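Side-chain contacts in phosphoserine aminotransferase (Bacillus circulans, PDB 2C0R), which catalyses the pyridoxal phosphate-dependent, reversible conversion of 3-phosphohydroxypyruvate to phosphoserine, the second step of serine biosynthesis from 3-phosphoglycerate: residues Met354-Phe357 with Lys358-Gly362; Arg181-Leu185 with Asn186-Leu190. The protein carries 1 engineered substitution. All blocks are in the same frame, centred on the assembly; numbering follows the deposited sequence.

Contact 1 (Met354-Phe357 with Lys358-Gly362); sequences MEHF and KRSRG
Met354 to Phe357 and Lys358 to Arg361 form the last turns of the C-terminal helix, and i to i+4 backbone bonds run from Lys358 N to Met354 O through Arg361 N to Phe357 O. Glu355, Lys358 and Arg359 form a salt-bridge network on these turns. Glu355 OE2 takes Lys358 NZ at 2.7 Å, from above the carboxylate plane. Glu355 OE1 lies 3.3 Å from Arg359 NH1, a salt bridge of charges alone, since the oxygen sits well off the guanidinium plane. Glu355 CG rests over the centre of that guanidinium. On another side of the helix, Arg361 lies over Phe357. A bend at chi2 (79°) turns its chain back, and Arg361 CD makes a CH-pi contact 3.8 Å from the Phe357 ring centroid. The guanidinium is tilted only 21° from the ring. Arg361 NH1 gives a nearly straight bond, 2.9 Å, to Ser360 OG, whose hydroxyl donates to His356 O. With an alanine here in place of Arg361, this face of Phe357 would probably lose its cover and Ser360 OG its guanidinium donor. Phe357 also meets Phe313 of helix 307-319 edge-to-face, while Met354 packs on that helix and on helix 260-280.

Contact 2 (Arg181-Leu185 with Asn186-Leu190); sequences RPFDL and NQFGL
The rings of Phe183 and Phe188 stand almost perpendicular, their planes 86° apart, with centroids separated by 5.9 Å. They touch through Phe183 CD1 and Phe188 CE1, 4.0 Å apart. Phe183 CG sits between its backbone N and carbonyl carbon (chi1 70°), which directs the ring toward Phe188. A separate polar pair, Asp184 and Asn186, holds the turn. One carboxylate oxygen, Asp184 OD1, accepts two bonds from the same residue. Asn186 ND2 reaches Asp184 OD1 at 2.8 Å on the syn lone pair, with the carboxylate and amide planes turned 71° from each other. Asn186 N comes to Asp184 OD1 from above the carboxylate plane, at 3.0 Å. This second bond closes an Asx turn at the start of the short 3-10 segment. The segment itself is held by two i to i+3 bonds, Gln187 N to Asp184 O (3.1 Å) and Phe188 N to Leu185 O (2.9 Å). Leu185 O also lies at the edge of the Phe188 ring. Gln187 NE2 hydrogen-bonds to Asp164 OD1 and to Phe162 O. This loop links strand 170-173 to strand 190-194 of the central sheet. Phe188 packs on Leu170 and meets Phe162 edge-to-face, Leu185 lies against Ile208 of strand 205-210, and Pro182 touches helix 260-280.

Overall arrangement
Contact 2 comes first along the chain and contact 1 closes it. Their centres are 42 Å apart, on opposite sides of the chain's centre, and their nearest atoms are about 22 Å apart. Contact 2 belongs to the connection between strands 170-173 and 190-194 of the seven-stranded mixed sheet. The side chain of its Phe188 is about 12 Å from the bound cofactor. Contact 1 ends helix 344-361, away from the annotated sites. The start of helix 260-280 meets segment 181-185 through Arg181 and Pro182, and its end meets Met354. The two are thus separate local features, one beside the sheet that carries cofactor-binding residues such as Asp173, the other at the C-terminal end of the chain.

Contact 1 (Met354-Phe357 with Lys358-Gly362)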
ATOM      1  N   MET A 354     -20.993  26.805 -13.197  1.00 13.62           N
ATOM      2  CA  MET A 354     -22.327  26.603 -12.654  1.00 13.41           C
ATOM      3  C   MET A 354     -23.256  27.749 -13.003  1.00 14.59           C
ATOM      4  O   MET A 354     -24.440  27.527 -13.249  1.00 16.93           O
ATOM      5  CB  MET A 354     -22.243  26.470 -11.111  1.00 13.89           C
ATOM      6  CG  MET A 354     -21.734  25.091 -10.708  1.00 14.64           C
ATOM      7  SD  MET A 354     -21.369  25.048  -8.933  1.00 15.29           S
ATOM      8  CE  MET A 354     -23.038  25.080  -8.249  1.00 18.53           C
ATOM      9  N   GLU A 355     -22.741  28.982 -13.033  1.00 15.32           N
ATOM     10  CA  GLU A 355     -23.580  30.126 -13.411  1.00 16.59           C
ATOM     11  C   GLU A 355     -23.999  30.026 -14.867  1.00 16.53           C
ATOM     12  O   GLU A 355     -25.162  30.220 -15.199  1.00 19.75           O
ATOM     13  CB  GLU A 355     -22.788  31.411 -13.152  1.00 18.44           C
ATOM     14  CG  GLU A 355     -23.598  32.620 -13.593  1.00 19.60           C
ATOM     15  CD  GLU A 355     -24.761  33.006 -12.708  1.00 24.33           C
ATOM     16  OE1 GLU A 355     -25.579  33.812 -13.173  1.00 40.67           O
ATOM     17  OE2 GLU A 355     -24.880  32.522 -11.553  1.00 27.55           O
ATOM     18  N   HIS A 356     -23.070  29.716 -15.767  1.00 16.77           N
ATOM     19  CA  HIS A 356     -23.381  29.497 -17.174  1.00 17.70           C
ATOM     20  C   HIS A 356     -24.410  28.382 -17.381  1.00 17.91           C
ATOM     21  O   HIS A 356     -25.366  28.527 -18.175  1.00 17.69           O
ATOM     22  CB  HIS A 356     -22.144  29.127 -18.011  1.00 17.60           C
ATOM     23  CG  HIS A 356     -22.478  28.647 -19.401  1.00 26.83           C
ATOM     24  ND1 HIS A 356     -22.998  29.468 -20.390  1.00 30.24           N
ATOM     25  CD2 HIS A 356     -22.376  27.431 -19.993  1.00 28.71           C
ATOM     26  CE1 HIS A 356     -23.212  28.812 -21.509  1.00 29.42           C
ATOM     27  NE2 HIS A 356     -22.830  27.558 -21.291  1.00 30.01           N
ATOM     28  N   PHE A 357     -24.214  27.258 -16.713  1.00 16.84           N
ATOM     29  CA  PHE A 357     -25.136  26.139 -16.962  1.00 15.27           C
ATOM     30  C   PHE A 357     -26.525  26.471 -16.470  1.00 15.65           C
ATOM     31  O   PHE A 357     -27.519  26.161 -17.115  1.00 17.38           O
ATOM     32  CB  PHE A 357     -24.537  24.885 -16.295  1.00 16.47           C
ATOM     33  CG  PHE A 357     -25.226  23.616 -16.745  1.00 17.59           C
ATOM     34  CD1 PHE A 357     -24.753  22.913 -17.832  1.00 16.83           C
ATOM     35  CD2 PHE A 357     -26.354  23.172 -16.063  1.00 15.61           C
ATOM     36  CE1 PHE A 357     -25.397  21.745 -18.192  1.00 18.86           C
ATOM     37  CE2 PHE A 357     -26.989  22.005 -16.432  1.00 17.55           C
ATOM     38  CZ  PHE A 357     -26.531  21.312 -17.539  1.00 16.55           C
ATOM     39  N   LYS A 358     -26.599  27.139 -15.327  1.00 15.42           N
ATOM     40  CA  LYS A 358     -27.911  27.599 -14.832  1.00 15.13           C
ATOM     41  C   LYS A 358     -28.652  28.528 -15.744  1.00 16.61           C
ATOM     42  O   LYS A 358     -29.853  28.412 -15.989  1.00 20.08           O
ATOM     43  CB  LYS A 358     -27.601  28.288 -13.482  1.00 17.73           C
ATOM     44  CG  LYS A 358     -28.823  28.974 -12.854  1.00 17.48           C
ATOM     45  CD  LYS A 358     -28.356  29.601 -11.540  1.00 16.90           C
ATOM     46  CE  LYS A 358     -27.535  30.862 -11.740  1.00 16.90           C
ATOM     47  NZ  LYS A 358     -27.103  31.399 -10.415  1.00 18.32           N
ATOM     48  N   ARG A 359     -27.884  29.518 -16.239  1.00 16.84           N
ATOM     49  CA  ARG A 359     -28.465  30.475 -17.164  1.00 20.89           C
ATOM     50  C   ARG A 359     -28.947  29.840 -18.464  1.00 21.70           C
ATOM     51  O   ARG A 359     -29.944  30.349 -19.010  1.00 26.39           O
ATOM     52  CB  ARG A 359     -27.437  31.588 -17.490  1.00 25.03           C
ATOM     53  CG  ARG A 359     -27.134  32.542 -16.357  1.00 30.62           C
ATOM     54  CD  ARG A 359     -26.318  33.736 -16.793  1.00 41.41           C
ATOM     55  NE  ARG A 359     -24.897  33.488 -17.002  1.00 52.05           N
ATOM     56  CZ  ARG A 359     -23.926  34.237 -16.496  1.00 56.16           C
ATOM     57  NH1 ARG A 359     -24.231  35.289 -15.742  1.00 55.52           N
ATOM     58  NH2 ARG A 359     -22.666  33.922 -16.754  1.00 67.00           N
ATOM     59  N   SER A 360     -28.250  28.847 -19.002  1.00 19.19           N
ATOM     60  CA  SER A 360     -28.606  28.239 -20.282  1.00 19.91           C
ATOM     61  C   SER A 360     -29.583  27.085 -20.127  1.00 22.10           C
ATOM     62  O   SER A 360     -30.355  26.746 -21.039  1.00 26.21           O
ATOM     63  CB  SER A 360     -27.302  27.827 -21.001  1.00 19.67           C
ATOM     64  OG  SER A 360     -26.536  26.946 -20.194  1.00 18.29           O
ATOM     65  N   ARG A 361     -29.633  26.448 -18.958  1.00 18.46           N
ATOM     66  CA  ARG A 361     -30.476  25.246 -18.862  1.00 20.29           C
ATOM     67  C   ARG A 361     -31.658  25.449 -17.924  1.00 23.02           C
ATOM     68  O   ARG A 361     -32.509  24.572 -17.749  1.00 30.59           O
ATOM     69  CB  ARG A 361     -29.686  24.008 -18.403  1.00 18.61           C
ATOM     70  CG  ARG A 361     -29.080  23.247 -19.584  1.00 20.73           C
ATOM     71  CD  ARG A 361     -27.806  23.976 -20.066  1.00 23.06           C
ATOM     72  NE  ARG A 361     -26.986  23.056 -20.829  1.00 20.66           N
ATOM     73  CZ  ARG A 361     -25.812  23.359 -21.386  1.00 20.71           C
ATOM     74  NH1 ARG A 361     -25.328  24.595 -21.261  1.00 22.28           N
ATOM     75  NH2 ARG A 361     -25.199  22.382 -22.040  1.00 23.74           N
ATOM     76  N   GLY A 362     -31.702  26.624 -17.304  1.00 24.66           N
ATOM     77  CA  GLY A 362     -32.787  26.790 -16.319  1.00 30.37           C
ATOM     78  C   GLY A 362     -33.644  27.969 -16.741  1.00 37.43           C
ATOM     79  O   GLY A 362     -34.382  28.517 -15.886  1.00 50.27           O
ATOM     80  OXT GLY A 362     -33.517  28.284 -17.941  1.00 43.85           O
TER
HETATM   81  O   HOH W   1     -22.203  32.258 -18.673  1.00 46.65           O

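Contact 2 (Arg181-Leu185 with Asn186-Leu190)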
ATOM      1  N   ARG A 181      -8.267  20.961   9.250  1.00 12.74           N
ATOM      2  CA  ARG A 181      -8.772  21.852  10.281  1.00 15.56           C
ATOM      3  C   ARG A 181      -8.121  21.472  11.601  1.00 15.40           C
ATOM      4  O   ARG A 181      -7.820  20.297  11.782  1.00 14.69           O
ATOM      5  CB  ARG A 181     -10.308  21.779  10.414  1.00 18.67           C
ATOM      6  CG  ARG A 181     -10.895  20.390  10.534  1.00 23.91           C
ATOM      7  CD  ARG A 181     -12.196  20.256  11.319  1.00 31.64           C
ATOM      8  NE  ARG A 181     -12.664  18.864  11.155  1.00 36.30           N
ATOM      9  CZ  ARG A 181     -13.952  18.537  11.283  1.00 32.72           C
ATOM     10  NH1 ARG A 181     -14.377  17.279  11.123  1.00 18.15           N
ATOM     11  NH2 ARG A 181     -14.828  19.512  11.590  1.00 42.34           N
ATOM     12  N   PRO A 182      -7.925  22.409  12.495  1.00 13.80           N
ATOM     13  CA  PRO A 182      -7.448  22.043  13.832  1.00 15.00           C
ATOM     14  C   PRO A 182      -8.500  21.167  14.497  1.00 15.59           C
ATOM     15  O   PRO A 182      -9.708  21.276  14.331  1.00 15.33           O
ATOM     16  CB  PRO A 182      -7.365  23.373  14.577  1.00 17.24           C
ATOM     17  CG  PRO A 182      -7.328  24.414  13.502  1.00 18.28           C
ATOM     18  CD  PRO A 182      -8.139  23.863  12.346  1.00 16.81           C
ATOM     19  N   PHE A 183      -7.982  20.241  15.301  1.00 15.66           N
ATOM     20  CA  PHE A 183      -8.771  19.499  16.246  1.00 15.94           C
ATOM     21  C   PHE A 183      -7.826  19.073  17.374  1.00 16.52           C
ATOM     22  O   PHE A 183      -6.603  19.041  17.192  1.00 18.65           O
ATOM     23  CB  PHE A 183      -9.491  18.315  15.612  1.00 17.31           C
ATOM     24  CG  PHE A 183      -8.634  17.152  15.173  1.00 15.47           C
ATOM     25  CD1 PHE A 183      -8.426  16.021  15.957  1.00 18.40           C
ATOM     26  CD2 PHE A 183      -8.036  17.204  13.938  1.00 16.97           C
ATOM     27  CE1 PHE A 183      -7.618  14.967  15.539  1.00 16.62           C
ATOM     28  CE2 PHE A 183      -7.255  16.158  13.472  1.00 13.82           C
ATOM     29  CZ  PHE A 183      -7.082  15.043  14.262  1.00 17.12           C
ATOM     30  N   ASP A 184      -8.495  18.777  18.485  1.00 16.63           N
ATOM     31  CA  ASP A 184      -7.742  18.321  19.663  1.00 17.20           C
ATOM     32  C   ASP A 184      -7.615  16.805  19.602  1.00 15.53           C
ATOM     33  O   ASP A 184      -8.590  16.095  19.872  1.00 17.21           O
ATOM     34  CB  ASP A 184      -8.453  18.756  20.940  1.00 21.63           C
ATOM     35  CG  ASP A 184      -7.821  18.302  22.242  1.00 21.85           C
ATOM     36  OD1 ASP A 184      -6.643  17.837  22.187  1.00 19.92           O
ATOM     37  OD2 ASP A 184      -8.503  18.433  23.289  1.00 26.93           O
ATOM     38  N   LEU A 185      -6.416  16.333  19.263  1.00 14.83           N
ATOM     39  CA  LEU A 185      -6.207  14.907  19.171  1.00 14.03           C
ATOM     40  C   LEU A 185      -6.537  14.188  20.473  1.00 15.73           C
ATOM     41  O   LEU A 185      -6.916  13.019  20.470  1.00 14.47           O
ATOM     42  CB  LEU A 185      -4.763  14.591  18.770  1.00 14.29           C
ATOM     43  CG  LEU A 185      -4.430  13.132  18.559  1.00 13.69           C
ATOM     44  CD1 LEU A 185      -5.272  12.528  17.455  1.00 15.17           C
ATOM     45  CD2 LEU A 185      -2.953  12.992  18.150  1.00 14.48           C
ATOM     46  N   ASN A 186      -6.376  14.894  21.583  1.00 15.26           N
ATOM     47  CA  ASN A 186      -6.607  14.242  22.875  1.00 16.65           C
ATOM     48  C   ASN A 186      -8.046  13.814  23.102  1.00 17.15           C
ATOM     49  O   ASN A 186      -8.326  13.018  24.021  1.00 17.47           O
ATOM     50  CB  ASN A 186      -6.212  15.219  23.984  1.00 16.15           C
ATOM     51  CG  ASN A 186      -4.751  15.568  23.900  1.00 17.46           C
ATOM     52  OD1 ASN A 186      -3.911  14.707  24.092  1.00 21.84           O
ATOM     53  ND2 ASN A 186      -4.441  16.838  23.622  1.00 21.14           N
ATOM     54  N   GLN A 187      -9.001  14.266  22.304  1.00 15.13           N
ATOM     55  CA  GLN A 187     -10.332  13.704  22.424  1.00 15.57           C
ATOM     56  C   GLN A 187     -10.399  12.239  21.948  1.00 15.44           C
ATOM     57  O   GLN A 187     -11.357  11.550  22.299  1.00 16.49           O
ATOM     58  CB  GLN A 187     -11.348  14.482  21.571  1.00 17.30           C
ATOM     59  CG  GLN A 187     -11.712  15.824  22.139  1.00 18.78           C
ATOM     60  CD  GLN A 187     -12.900  16.425  21.438  1.00 17.59           C
ATOM     61  OE1 GLN A 187     -12.772  16.872  20.292  1.00 20.83           O
ATOM     62  NE2 GLN A 187     -14.058  16.433  22.112  1.00 21.68           N
ATOM     63  N   PHE A 188      -9.420  11.843  21.161  1.00 14.31           N
ATOM     64  CA  PHE A 188      -9.497  10.557  20.469  1.00 14.27           C
ATOM     65  C   PHE A 188      -8.567   9.527  21.008  1.00 14.43           C
ATOM     66  O   PHE A 188      -7.434   9.854  21.394  1.00 16.40           O
ATOM     67  CB  PHE A 188      -9.121  10.739  18.983  1.00 13.85           C
ATOM     68  CG  PHE A 188     -10.200  11.496  18.207  1.00 13.45           C
ATOM     69  CD1 PHE A 188     -10.150  12.873  18.132  1.00 14.40           C
ATOM     70  CD2 PHE A 188     -11.240  10.801  17.605  1.00 14.34           C
ATOM     71  CE1 PHE A 188     -11.156  13.568  17.462  1.00 15.91           C
ATOM     72  CE2 PHE A 188     -12.224  11.473  16.905  1.00 14.44           C
ATOM     73  CZ  PHE A 188     -12.171  12.863  16.831  1.00 14.79           C
ATOM     74  N   GLY A 189      -8.990   8.272  20.962  1.00 14.41           N
ATOM     75  CA  GLY A 189      -7.971   7.242  21.225  1.00 14.00           C
ATOM     76  C   GLY A 189      -7.289   6.869  19.913  1.00 13.45           C
ATOM     77  O   GLY A 189      -6.154   6.390  19.871  1.00 13.17           O
ATOM     78  N   LEU A 190      -7.976   7.041  18.792  1.00 13.27           N
ATOM     79  CA  LEU A 190      -7.421   6.630  17.492  1.00 12.65           C
ATOM     80  C   LEU A 190      -8.087   7.453  16.385  1.00 12.63           C
ATOM     81  O   LEU A 190      -9.309   7.569  16.350  1.00 13.24           O
ATOM     82  CB  LEU A 190      -7.642   5.144  17.199  1.00 12.34           C
ATOM     83  CG  LEU A 190      -6.939   4.548  15.969  1.00 12.59           C
ATOM     84  CD1 LEU A 190      -6.635   3.085  16.301  1.00 14.66           C
ATOM     85  CD2 LEU A 190      -7.780   4.634  14.712  1.00 14.16           C
TER